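Local coordinates for phenylacetic acid degradation-related protein (Silicibacter sp., PDB 2QWZ), which is a putative thioesterase of the hot-dog superfamily and probably hydrolyses the thioester bond of acyl-CoA or similar substrates, at residues A[20-25]-A[88-93]; A[41-46]-A[56-61]; A[102-107]-A[148-153]; A[116-121]-A[138-143]. All coordinates share one frame; numbering follows the deposited sequence.

Interaction 1 of 4, residues A[20-25]-A[88-93]; sequences MELVFD and VLAHLG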
loop_
_atom_site.group_PDB
_atom_site.type_symbol
_atom_site.label_atom_id
_atom_site.label_comp_id
_atom_site.label_asym_id
_atom_site.label_seq_id
_atom_site.Cartn_x
_atom_site.Cartn_y
_atom_site.Cartn_z
HETATM N N MSE A 20 20.205 1.517 -15.645
HETATM C CA MSE A 20 21.015 1.232 -14.450
HETATM C C MSE A 20 22.166 2.198 -14.205
HETATM O O MSE A 20 22.656 2.335 -13.055
HETATM C CB MSE A 20 21.580 -0.177 -14.493
HETATM C CG MSE A 20 20.554 -1.256 -14.673
HETATM SE SE MSE A 20 21.291 -3.023 -14.282
HETATM C CE MSE A 20 21.701 -2.739 -12.392
ATOM N N GLU A 21 22.559 2.896 -15.259
ATOM C CA GLU A 21 23.743 3.731 -15.243
ATOM C C GLU A 21 23.576 4.934 -14.315
ATOM O O GLU A 21 22.599 5.662 -14.418
ATOM C CB GLU A 21 24.065 4.220 -16.674
ATOM C CG GLU A 21 25.448 4.837 -16.862
ATOM C CD GLU A 21 26.626 3.830 -16.904
ATOM O OE1 GLU A 21 26.483 2.632 -16.571
ATOM O OE2 GLU A 21 27.732 4.268 -17.273
ATOM N N LEU A 22 24.564 5.147 -13.448
ATOM C CA LEU A 22 24.624 6.343 -12.597
ATOM C C LEU A 22 25.181 7.520 -13.371
ATOM O O LEU A 22 26.140 7.351 -14.096
ATOM C CB LEU A 22 25.553 6.090 -11.435
ATOM C CG LEU A 22 25.094 5.007 -10.457
ATOM C CD1 LEU A 22 26.244 4.680 -9.552
ATOM C CD2 LEU A 22 23.878 5.455 -9.673
ATOM N N VAL A 23 24.603 8.706 -13.193
ATOM C CA VAL A 23 25.241 9.946 -13.641
ATOM C C VAL A 23 25.887 10.737 -12.485
ATOM O O VAL A 23 26.411 11.827 -12.707
ATOM C CB VAL A 23 24.258 10.855 -14.358
ATOM C CG1 VAL A 23 23.710 10.156 -15.576
ATOM C CG2 VAL A 23 23.143 11.335 -13.412
ATOM N N PHE A 24 25.850 10.191 -11.269
ATOM C CA PHE A 24 26.496 10.782 -10.101
ATOM C C PHE A 24 27.356 9.728 -9.444
ATOM O O PHE A 24 27.034 8.535 -9.457
ATOM C CB PHE A 24 25.474 11.194 -9.027
ATOM C CG PHE A 24 24.837 12.558 -9.213
ATOM C CD1 PHE A 24 25.523 13.718 -8.880
ATOM C CD2 PHE A 24 23.517 12.669 -9.610
ATOM C CE1 PHE A 24 24.920 14.965 -8.998
ATOM C CE2 PHE A 24 22.904 13.914 -9.729
ATOM C CZ PHE A 24 23.606 15.062 -9.421
ATOM N N ASP A 25 28.405 10.171 -8.769
ATOM C CA ASP A 25 29.067 9.282 -7.824
ATOM C C ASP A 25 28.575 9.644 -6.427
ATOM O O ASP A 25 27.772 10.563 -6.246
ATOM C CB ASP A 25 30.614 9.282 -7.973
ATOM C CG ASP A 25 31.242 10.663 -7.834
ATOM O OD1 ASP A 25 30.533 11.660 -7.554
ATOM O OD2 ASP A 25 32.473 10.739 -8.019
ATOM N N VAL A 88 16.902 7.588 -7.424
ATOM C CA VAL A 88 16.302 8.012 -8.671
ATOM C C VAL A 88 17.120 9.144 -9.273
ATOM O O VAL A 88 17.511 9.063 -10.427
ATOM C CB VAL A 88 14.822 8.390 -8.496
ATOM C CG1 VAL A 88 14.290 8.994 -9.771
ATOM C CG2 VAL A 88 14.039 7.183 -8.141
ATOM N N LEU A 89 17.443 10.149 -8.471
ATOM C CA LEU A 89 18.322 11.261 -8.890
ATOM C C LEU A 89 19.739 10.862 -9.320
ATOM O O LEU A 89 20.304 11.487 -10.208
ATOM C CB LEU A 89 18.473 12.302 -7.771
ATOM C CG LEU A 89 17.502 13.475 -7.704
ATOM C CD1 LEU A 89 18.059 14.490 -6.698
ATOM C CD2 LEU A 89 17.282 14.134 -9.059
ATOM N N ALA A 90 20.313 9.859 -8.671
ATOM C CA ALA A 90 21.611 9.290 -9.056
ATOM C C ALA A 90 21.633 8.815 -10.512
ATOM O O ALA A 90 22.683 8.823 -11.173
ATOM C CB ALA A 90 21.959 8.144 -8.133
ATOM N N HIS A 91 20.468 8.410 -11.010
ATOM C CA HIS A 91 20.297 7.976 -12.396
ATOM C C HIS A 91 19.818 9.107 -13.324
ATOM O O HIS A 91 20.265 9.206 -14.454
ATOM C CB HIS A 91 19.341 6.787 -12.425
ATOM C CG HIS A 91 19.895 5.549 -11.750
ATOM N ND1 HIS A 91 19.862 5.372 -10.385
ATOM C CD2 HIS A 91 20.531 4.459 -12.246
ATOM C CE1 HIS A 91 20.426 4.214 -10.064
ATOM N NE2 HIS A 91 20.835 3.629 -11.175
ATOM N N LEU A 92 18.936 9.974 -12.854
ATOM C CA LEU A 92 18.287 10.955 -13.731
ATOM C C LEU A 92 18.969 12.311 -13.798
ATOM O O LEU A 92 18.780 13.047 -14.776
ATOM C CB LEU A 92 16.830 11.145 -13.332
ATOM C CG LEU A 92 15.901 9.943 -13.542
ATOM C CD1 LEU A 92 14.468 10.326 -13.175
ATOM C CD2 LEU A 92 15.975 9.417 -14.966
ATOM N N GLY A 93 19.726 12.663 -12.765
ATOM C CA GLY A 93 20.503 13.901 -12.775
ATOM C C GLY A 93 19.786 15.136 -12.244
ATOM O O GLY A 93 18.661 15.053 -11.750
#
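The imidazole of H91 has the CD2 methyl of L22 over one face, 3.9 Å from the ring centroid and 22° off the normal, which meets the definition of a CH-pi contact. At the edge of the same ring, near its plane, M20 O comes within 2.9 Å of H91 NE2. The other flat group, the F24 ring, turns its edge to the helix: its CD2 lies 3.5 Å from L89 O, and A90 CA sits near the ring plane as well. CG of H91 stands opposite its own carbonyl carbon (chi1 -66°), which brings the imidazole back beside the 20-25 backbone although CB points away from it. H91 ND1 is hydrogen-bonded to L87 O one turn back, and NE2 makes a weak bond to K51 O, which together probably restrict how the ring can turn. Replacing H91 by an alanine would probably leave the L22 methyl without its aromatic face and L87 O without this partner.

Backbone bonds complete the contact. V23 N donates to A90 O over 2.8 Å at an N-H...O angle of 150°, and F24 N adds a weak bond to the same oxygen. The L22 CD2 methyl also packs on A90 CB at 3.6 Å. V23 CG2 lies 3.7 Å from G93 N, where the chain leaves helix 73-92 with positive phi. The irregular loop leading into helix 26-36 is thereby tied to the carboxyl end of the long helix that the sheet wraps in the hot-dog fold.

Interaction 2 of 4, residues A[41-46]-A[56-61]; sequences QGEFSI and MRLNVQ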
loop_
_atom_site.group_PDB
_atom_site.type_symbol
_atom_site.label_atom_id
_atom_site.label_comp_id
_atom_site.label_asym_id
_atom_site.label_seq_id
_atom_site.Cartn_x
_atom_site.Cartn_y
_atom_site.Cartn_z
ATOM N N GLN A 41 21.260 17.878 5.678
ATOM C CA GLN A 41 22.611 17.976 6.226
ATOM C C GLN A 41 22.507 17.876 7.744
ATOM O O GLN A 41 21.785 18.665 8.384
ATOM C CB GLN A 41 23.293 19.289 5.818
ATOM N N GLY A 42 23.189 16.875 8.300
ATOM C CA GLY A 42 23.129 16.591 9.723
ATOM C C GLY A 42 22.271 15.394 10.075
ATOM O O GLY A 42 22.501 14.747 11.102
ATOM N N GLU A 43 21.263 15.091 9.264
ATOM C CA GLU A 43 20.354 13.985 9.603
ATOM C C GLU A 43 20.586 12.767 8.727
ATOM O O GLU A 43 20.670 11.657 9.239
ATOM C CB GLU A 43 18.886 14.398 9.490
ATOM C CG GLU A 43 17.960 13.279 9.943
ATOM C CD GLU A 43 16.498 13.623 9.876
ATOM O OE1 GLU A 43 16.149 14.659 9.267
ATOM O OE2 GLU A 43 15.690 12.830 10.419
ATOM N N PHE A 44 20.659 12.995 7.414
ATOM C CA PHE A 44 20.806 11.934 6.397
ATOM C C PHE A 44 22.145 11.986 5.655
ATOM O O PHE A 44 22.525 13.039 5.161
ATOM C CB PHE A 44 19.644 12.003 5.391
ATOM C CG PHE A 44 18.295 11.695 6.020
ATOM C CD1 PHE A 44 18.061 10.463 6.626
ATOM C CD2 PHE A 44 17.294 12.628 6.047
ATOM C CE1 PHE A 44 16.843 10.179 7.212
ATOM C CE2 PHE A 44 16.087 12.351 6.620
ATOM C CZ PHE A 44 15.857 11.132 7.218
ATOM N N SER A 45 22.851 10.849 5.602
ATOM C CA SER A 45 24.079 10.720 4.813
ATOM C C SER A 45 24.129 9.397 4.034
ATOM O O SER A 45 23.602 8.391 4.485
ATOM C CB SER A 45 25.320 10.893 5.698
ATOM O OG SER A 45 25.399 9.883 6.720
ATOM N N ILE A 46 24.787 9.398 2.883
ATOM C CA ILE A 46 24.934 8.203 2.051
ATOM C C ILE A 46 26.093 7.337 2.542
ATOM O O ILE A 46 27.238 7.752 2.492
ATOM C CB ILE A 46 25.185 8.591 0.559
ATOM C CG1 ILE A 46 24.184 9.638 0.074
ATOM C CG2 ILE A 46 25.164 7.358 -0.362
ATOM C CD1 ILE A 46 24.353 10.013 -1.387
HETATM N N MSE A 56 21.468 4.553 2.883
HETATM C CA MSE A 56 21.401 5.853 3.520
HETATM C C MSE A 56 21.340 5.694 5.031
HETATM O O MSE A 56 20.715 4.746 5.512
HETATM C CB MSE A 56 20.164 6.560 3.046
HETATM C CG MSE A 56 20.065 7.978 3.456
HETATM SE SE MSE A 56 20.820 9.268 2.225
HETATM C CE MSE A 56 19.940 8.935 0.537
ATOM N N ARG A 57 21.976 6.636 5.740
ATOM C CA ARG A 57 22.067 6.662 7.203
ATOM C C ARG A 57 21.230 7.808 7.732
ATOM O O ARG A 57 21.282 8.931 7.190
ATOM C CB ARG A 57 23.515 6.881 7.642
ATOM C CG ARG A 57 23.755 6.778 9.157
ATOM C CD ARG A 57 25.241 6.935 9.484
ATOM N NE ARG A 57 25.953 5.755 9.040
ATOM C CZ ARG A 57 26.147 4.683 9.788
ATOM N NH1 ARG A 57 25.726 4.647 11.046
ATOM N NH2 ARG A 57 26.742 3.641 9.260
ATOM N N LEU A 58 20.436 7.506 8.759
ATOM C CA LEU A 58 19.824 8.527 9.593
ATOM C C LEU A 58 20.644 8.574 10.869
ATOM O O LEU A 58 20.684 7.592 11.647
ATOM C CB LEU A 58 18.359 8.196 9.915
ATOM C CG LEU A 58 17.436 9.122 10.721
ATOM C CD1 LEU A 58 15.962 8.631 10.572
ATOM C CD2 LEU A 58 17.791 9.183 12.178
ATOM N N ASN A 59 21.281 9.718 11.087
ATOM C CA ASN A 59 22.038 9.986 12.320
ATOM C C ASN A 59 21.094 10.198 13.495
ATOM O O ASN A 59 20.522 11.262 13.631
ATOM C CB ASN A 59 22.915 11.230 12.096
ATOM C CG ASN A 59 23.699 11.662 13.336
ATOM O OD1 ASN A 59 23.823 10.928 14.324
ATOM N ND2 ASN A 59 24.261 12.864 13.264
ATOM N N VAL A 60 20.946 9.182 14.340
ATOM C CA VAL A 60 19.954 9.178 15.425
ATOM C C VAL A 60 20.212 10.282 16.468
ATOM O O VAL A 60 19.286 10.800 17.096
ATOM C CB VAL A 60 19.863 7.795 16.123
ATOM C CG1 VAL A 60 21.097 7.528 16.940
ATOM C CG2 VAL A 60 18.612 7.698 17.027
ATOM N N GLN A 61 21.461 10.658 16.633
ATOM C CA GLN A 61 21.797 11.728 17.545
ATOM C C GLN A 61 21.122 13.049 17.181
ATOM O O GLN A 61 20.664 13.748 18.067
ATOM C CB GLN A 61 23.307 11.914 17.600
ATOM C CG GLN A 61 23.760 12.706 18.806
ATOM C CD GLN A 61 25.104 13.312 18.583
ATOM O OE1 GLN A 61 26.086 12.945 19.246
ATOM N NE2 GLN A 61 25.175 14.237 17.620
#
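F44 reaches across to strand 53-58 atom by atom. Its CB lies 4.3 Å from M56 SE; CD1 follows at 3.6 Å from R57 O, which approaches the ring edge near its plane. Further out, CE1 touches L58 CB at 3.7 Å, and CZ ends 4.2 Å from L58 CD1. At chi1 -65° the ring leans to the side of its own backbone N and crosses L58 at a slant, while CG of the preceding E43 covers the centre of one ring face. I46 CG1 extends the apolar row by meeting M56 SE. Helix 73-92 covers F44 and M56 through A78, V82, S83 and A86, while I46 packs against helix 26-36.

The strands run at 153° to each other, and the register is set by the S45-R57 hydrogen-bonded pair: S45 N to R57 O is 2.9 Å, and R57 N to S45 O is 2.7 Å. F44-L58 and I46-M56 are the flanking non-hydrogen-bonded pairs. N59 N continues the ladder to E43 O at 2.7 Å, with an N-H...O angle of 163°; the N59 amide adds a weak bond from ND2 to G42 O.

On the sheet face carrying S45, OG sits 3.7 Å from R57 CB, beside the aliphatic root of the arginine. The guanidinium leads away to salt bridges with D47, D116 and E140. Chemistry thus divides by face: apolar carbon and selenium meet toward the helices, whereas the other side has one arginine charge shared among three carboxylates, which probably favours its protonated state and eases their mutual repulsion.

Interaction 3 of 4, residues A[102-107]-A[148-153]; sequences NASLDF and RSTMTY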
loop_
_atom_site.group_PDB
_atom_site.type_symbol
_atom_site.label_atom_id
_atom_site.label_comp_id
_atom_site.label_asym_id
_atom_site.label_seq_id
_atom_site.Cartn_x
_atom_site.Cartn_y
_atom_site.Cartn_z
ATOM N N ASN A 102 3.340 7.893 -4.408
ATOM C CA ASN A 102 2.869 6.898 -3.445
ATOM C C ASN A 102 3.961 6.435 -2.561
ATOM O O ASN A 102 5.117 6.364 -2.983
ATOM C CB ASN A 102 2.241 5.685 -4.142
ATOM C CG ASN A 102 1.911 4.550 -3.154
ATOM O OD1 ASN A 102 2.503 3.485 -3.237
ATOM N ND2 ASN A 102 0.958 4.784 -2.229
ATOM N N ALA A 103 3.585 6.102 -1.319
ATOM C CA ALA A 103 4.483 5.501 -0.336
ATOM C C ALA A 103 3.741 4.464 0.485
ATOM O O ALA A 103 2.624 4.710 0.956
ATOM C CB ALA A 103 4.991 6.571 0.643
ATOM N N SER A 104 4.367 3.314 0.701
ATOM C CA SER A 104 3.816 2.355 1.604
ATOM C C SER A 104 4.913 1.903 2.537
ATOM O O SER A 104 6.114 1.891 2.182
ATOM C CB SER A 104 3.169 1.195 0.854
ATOM O OG SER A 104 4.141 0.331 0.323
ATOM N N LEU A 105 4.526 1.595 3.753
ATOM C CA LEU A 105 5.473 1.242 4.790
ATOM C C LEU A 105 4.869 0.192 5.679
ATOM O O LEU A 105 3.720 0.338 6.083
ATOM C CB LEU A 105 5.803 2.457 5.664
ATOM C CG LEU A 105 6.707 3.587 5.141
ATOM C CD1 LEU A 105 5.890 4.760 4.621
ATOM C CD2 LEU A 105 7.654 4.024 6.260
ATOM N N ASP A 106 5.637 -0.859 5.964
ATOM C CA ASP A 106 5.282 -1.860 6.953
ATOM C C ASP A 106 6.250 -1.784 8.136
ATOM O O ASP A 106 7.452 -1.839 7.967
ATOM C CB ASP A 106 5.285 -3.248 6.286
ATOM C CG ASP A 106 4.324 -3.313 5.134
ATOM O OD1 ASP A 106 3.093 -3.462 5.367
ATOM O OD2 ASP A 106 4.782 -3.153 3.983
ATOM N N PHE A 107 5.717 -1.656 9.337
ATOM C CA PHE A 107 6.531 -1.544 10.533
ATOM C C PHE A 107 6.549 -2.909 11.231
ATOM O O PHE A 107 5.516 -3.388 11.686
ATOM C CB PHE A 107 5.976 -0.427 11.442
ATOM C CG PHE A 107 5.888 0.949 10.756
ATOM C CD1 PHE A 107 6.993 1.758 10.651
ATOM C CD2 PHE A 107 4.685 1.433 10.278
ATOM C CE1 PHE A 107 6.920 3.001 10.038
ATOM C CE2 PHE A 107 4.610 2.673 9.653
ATOM C CZ PHE A 107 5.731 3.455 9.552
ATOM N N ARG A 148 9.891 -2.052 6.327
ATOM C CA ARG A 148 10.079 -2.170 4.878
ATOM C C ARG A 148 9.148 -1.238 4.154
ATOM O O ARG A 148 8.131 -0.872 4.676
ATOM C CB ARG A 148 9.991 -3.624 4.354
ATOM C CG ARG A 148 8.674 -4.333 4.139
ATOM C CD ARG A 148 8.347 -4.587 2.608
ATOM N NE ARG A 148 7.290 -3.650 2.321
ATOM C CZ ARG A 148 7.169 -2.894 1.246
ATOM N NH1 ARG A 148 7.988 -3.015 0.223
ATOM N NH2 ARG A 148 6.165 -2.041 1.222
ATOM N N SER A 149 9.547 -0.786 2.985
ATOM C CA SER A 149 8.791 0.256 2.277
ATOM C C SER A 149 8.941 0.170 0.791
ATOM O O SER A 149 9.911 -0.377 0.329
ATOM C CB SER A 149 9.267 1.650 2.726
ATOM O OG SER A 149 8.550 2.679 2.107
ATOM N N THR A 150 7.951 0.722 0.065
ATOM C CA THR A 150 7.952 0.853 -1.359
ATOM C C THR A 150 7.639 2.310 -1.621
ATOM O O THR A 150 6.736 2.882 -0.997
ATOM C CB THR A 150 6.854 0.004 -2.043
ATOM O OG1 THR A 150 6.968 -1.365 -1.613
ATOM C CG2 THR A 150 7.003 0.034 -3.518
HETATM N N MSE A 151 8.437 2.924 -2.458
HETATM C CA MSE A 151 8.213 4.306 -2.820
HETATM C C MSE A 151 8.116 4.337 -4.278
HETATM O O MSE A 151 8.925 3.683 -4.937
HETATM C CB MSE A 151 9.395 5.187 -2.433
HETATM C CG MSE A 151 9.668 5.323 -0.939
HETATM SE SE MSE A 151 8.448 6.315 0.124
HETATM C CE MSE A 151 8.029 7.771 -1.209
ATOM N N THR A 152 7.181 5.166 -4.773
ATOM C CA THR A 152 6.946 5.421 -6.185
ATOM C C THR A 152 6.927 6.941 -6.441
ATOM O O THR A 152 6.366 7.702 -5.640
ATOM C CB THR A 152 5.559 4.852 -6.590
ATOM O OG1 THR A 152 5.470 3.469 -6.233
ATOM C CG2 THR A 152 5.312 4.962 -8.013
ATOM N N TYR A 153 7.497 7.349 -7.585
ATOM C CA TYR A 153 7.703 8.734 -7.959
ATOM C C TYR A 153 7.214 8.979 -9.366
ATOM O O TYR A 153 7.425 8.164 -10.252
ATOM C CB TYR A 153 9.210 9.112 -7.905
ATOM C CG TYR A 153 9.763 8.898 -6.546
ATOM C CD1 TYR A 153 10.207 7.657 -6.155
ATOM C CD2 TYR A 153 9.814 9.935 -5.630
ATOM C CE1 TYR A 153 10.660 7.444 -4.876
ATOM C CE2 TYR A 153 10.317 9.737 -4.366
ATOM C CZ TYR A 153 10.701 8.496 -3.989
ATOM O OH TYR A 153 11.148 8.313 -2.718
HETATM O O HOH W 1 4.824 2.780 -3.797
HETATM O O HOH W 2 3.127 -2.459 1.781
#
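Residues N102 to D106 and R148 to T152 form a buried antiparallel ladder, at the end of the six-stranded sheet where 99-107 is the outermost strand of the chain. The evidence is a 176° angle between strand directions and alternating bridges in which N102-T152, S104-T150 and D106-R148 are the hydrogen-bonded pairs. On the face of A103 and L105, which packs on F77 of helix 73-92, M151 SE touches A103 CB at 3.5 Å. Here S149 OG also donates to S104 O over 2.6 Å, giving that carbonyl a second donor beside T150 N.

The other face is polar. R148 CG is wedged between its backbone N and carbonyl carbon (chi1 79°), and later bends fold the guanidinium back over the strand. In a salt bridge, D106 OD2 receives both R148 NE, at 3.0 Å, and NH2, at 3.3 Å, near the guanidinium plane, although the carboxylate is turned 50° from it. R148 NH1 bonds T150 OG1 at 2.7 Å, while NH2 makes a weak bond to S104 OG at 3.2 Å. A leucine in place of R148 would probably leave D106 without its charged mate and T150 OG1 without the guanidinium donors. Water 1 joins N102 OD1 (2.5 Å) to T152 OG1 (2.6 Å).

Strand 99-107 pairs in turn with a strand of the second subunit, whose N102 bonds D106 OD1, and R148 NH1 lies close to its counterpart in the third subunit. The D106 carboxylate therefore probably offsets positive charge that the assembly brings together in a buried interface.

Interaction 4 of 4, residues A[116-121]-A[138-143]; sequences DLLGQA and FSEGME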
loop_
_atom_site.group_PDB
_atom_site.type_symbol
_atom_site.label_atom_id
_atom_site.label_comp_id
_atom_site.label_asym_id
_atom_site.label_seq_id
_atom_site.Cartn_x
_atom_site.Cartn_y
_atom_site.Cartn_z
ATOM N N ASP A 116 21.933 4.414 14.897
ATOM C CA ASP A 116 21.508 4.968 13.619
ATOM C C ASP A 116 20.635 3.955 12.933
ATOM O O ASP A 116 20.668 2.758 13.238
ATOM C CB ASP A 116 22.684 5.302 12.708
ATOM C CG ASP A 116 23.538 6.421 13.237
ATOM O OD1 ASP A 116 23.138 7.146 14.169
ATOM O OD2 ASP A 116 24.641 6.541 12.716
ATOM N N LEU A 117 19.824 4.476 12.020
ATOM C CA LEU A 117 18.931 3.679 11.214
ATOM C C LEU A 117 19.516 3.669 9.816
ATOM O O LEU A 117 19.890 4.720 9.298
ATOM C CB LEU A 117 17.542 4.310 11.206
ATOM C CG LEU A 117 16.370 3.399 11.491
ATOM C CD1 LEU A 117 16.547 2.741 12.880
ATOM C CD2 LEU A 117 15.100 4.206 11.382
ATOM N N LEU A 118 19.596 2.481 9.216
ATOM C CA LEU A 118 20.095 2.333 7.869
ATOM C C LEU A 118 18.921 1.923 7.005
ATOM O O LEU A 118 18.097 1.077 7.419
ATOM C CB LEU A 118 21.180 1.255 7.825
ATOM C CG LEU A 118 22.364 1.457 8.759
ATOM C CD1 LEU A 118 23.343 0.352 8.500
ATOM C CD2 LEU A 118 23.009 2.819 8.559
ATOM N N GLY A 119 18.831 2.571 5.843
ATOM C CA GLY A 119 17.949 2.179 4.780
ATOM C C GLY A 119 18.675 1.652 3.550
ATOM O O GLY A 119 19.451 2.360 2.895
ATOM N N GLN A 120 18.393 0.402 3.210
ATOM C CA GLN A 120 18.973 -0.246 2.039
ATOM C C GLN A 120 17.937 -0.288 0.937
ATOM O O GLN A 120 17.073 -1.132 0.931
ATOM C CB GLN A 120 19.519 -1.629 2.425
ATOM C CG GLN A 120 20.524 -1.515 3.604
ATOM C CD GLN A 120 21.152 -2.844 4.095
ATOM O OE1 GLN A 120 22.103 -2.836 4.911
ATOM N NE2 GLN A 120 20.645 -3.972 3.593
ATOM N N ALA A 121 18.000 0.677 0.021
ATOM C CA ALA A 121 17.040 0.811 -1.067
ATOM C C ALA A 121 17.499 0.073 -2.323
ATOM O O ALA A 121 18.702 -0.082 -2.573
ATOM C CB ALA A 121 16.799 2.312 -1.389
ATOM N N PHE A 138 16.866 -0.877 8.957
ATOM C CA PHE A 138 17.561 -1.661 9.939
ATOM C C PHE A 138 17.986 -0.698 11.025
ATOM O O PHE A 138 18.343 0.446 10.733
ATOM C CB PHE A 138 18.806 -2.267 9.279
ATOM C CG PHE A 138 18.507 -3.311 8.236
ATOM C CD1 PHE A 138 18.213 -4.581 8.599
ATOM C CD2 PHE A 138 18.428 -2.984 6.910
ATOM C CE1 PHE A 138 17.937 -5.581 7.650
ATOM C CE2 PHE A 138 18.122 -3.948 5.948
ATOM C CZ PHE A 138 17.895 -5.254 6.319
ATOM N N SER A 139 17.951 -1.147 12.276
ATOM C CA SER A 139 18.804 -0.538 13.279
ATOM C C SER A 139 20.206 -1.093 13.034
ATOM O O SER A 139 20.402 -2.290 12.972
ATOM C CB SER A 139 18.322 -0.820 14.715
ATOM O OG SER A 139 17.221 0.038 15.042
ATOM N N GLU A 140 21.186 -0.220 12.874
ATOM C CA GLU A 140 22.499 -0.648 12.452
ATOM C C GLU A 140 23.043 -1.719 13.396
ATOM O O GLU A 140 23.107 -1.491 14.584
ATOM C CB GLU A 140 23.420 0.547 12.422
ATOM C CG GLU A 140 24.835 0.243 11.996
ATOM C CD GLU A 140 25.622 1.526 11.741
ATOM O OE1 GLU A 140 25.401 2.532 12.487
ATOM O OE2 GLU A 140 26.536 1.478 10.892
ATOM N N GLY A 141 23.425 -2.879 12.858
ATOM C CA GLY A 141 24.000 -3.968 13.660
ATOM C C GLY A 141 23.015 -5.010 14.150
ATOM O O GLY A 141 23.409 -5.968 14.810
HETATM N N MSE A 142 21.727 -4.795 13.878
HETATM C CA MSE A 142 20.678 -5.743 14.229
HETATM C C MSE A 142 20.220 -6.292 12.891
HETATM O O MSE A 142 19.922 -5.524 11.993
HETATM C CB MSE A 142 19.518 -5.040 14.921
HETATM C CG MSE A 142 19.892 -3.996 15.962
HETATM SE SE MSE A 142 20.584 -4.798 17.594
HETATM C CE MSE A 142 18.934 -5.727 18.186
ATOM N N GLU A 143 20.192 -7.608 12.747
ATOM C CA GLU A 143 19.986 -8.223 11.428
ATOM C C GLU A 143 18.523 -8.225 10.956
ATOM O O GLU A 143 18.260 -8.124 9.746
ATOM C CB GLU A 143 20.616 -9.621 11.375
ATOM C CG GLU A 143 22.141 -9.576 11.150
#
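D116 opens the contact through its carbonyl: E140 N donates to D116 O over 3.0 Å at a nearly straight 175°. Their side chains run alongside each other, pointing the same way, with D116 OD2 4.1 Å from E140 OE1; R57 NH1 sits between these like charges as a shared salt-bridge partner, which probably offsets their repulsion. The other D116 oxygen, OD1, accepts from V60 N. L117 faces helix 73-92, and its CD1 lies 3.5 Å from S139 OG, a hydroxyl whose hydrogen bond goes to E112 N. L118 pairs with F138 in both directions, L118 N to F138 O and F138 N to L118 O each measuring 2.8 Å.

These bonds close the open end of the beta hairpin 117-126/130-139, the central pair of strands in the hot-dog sheet. Beyond it the second strand leaves through a type II turn from S139 to M142, with glycine at its third position and M142 N bonded to S139 O.

L118 CD1 meets the extended chain of E140 at CG, 3.8 Å away, and a glycerol, probably from crystallisation, lies close to the leucine. G119 bonds M56 along the other edge of the strand, where 53-58 is the neighbour, as L117 does with L58. Q120 then stretches its straight chain (chi2 180°) across F138 at about a right angle, placing NE2 3.5 Å from CE2 of the ring, with the amide plane inclined 46° to it.

How the interactions relate
Interactions 2, 3 and 4 all lie on one antiparallel sheet, ordered 44-49, 53-58, 117-126, 130-139, 147-154, 99-107, and interaction 1 closes the far end of helix 73-92, which packs on that sheet. Interactions 2 and 4 have centres 12 Å apart and touch directly, R57 NH1 meeting E140 OE1 at 2.6 Å. Interactions 2 and 3 sit near opposite ends of the sheet, about 19 Å between centres. Along the chain, the hairpin of interaction 2 falls between the segments of interaction 1, and that of interaction 4 between those of interaction 3. One edge is formed by the hairpin of interaction 2, whose segments no other subunit touches, while the other continues into a second subunit.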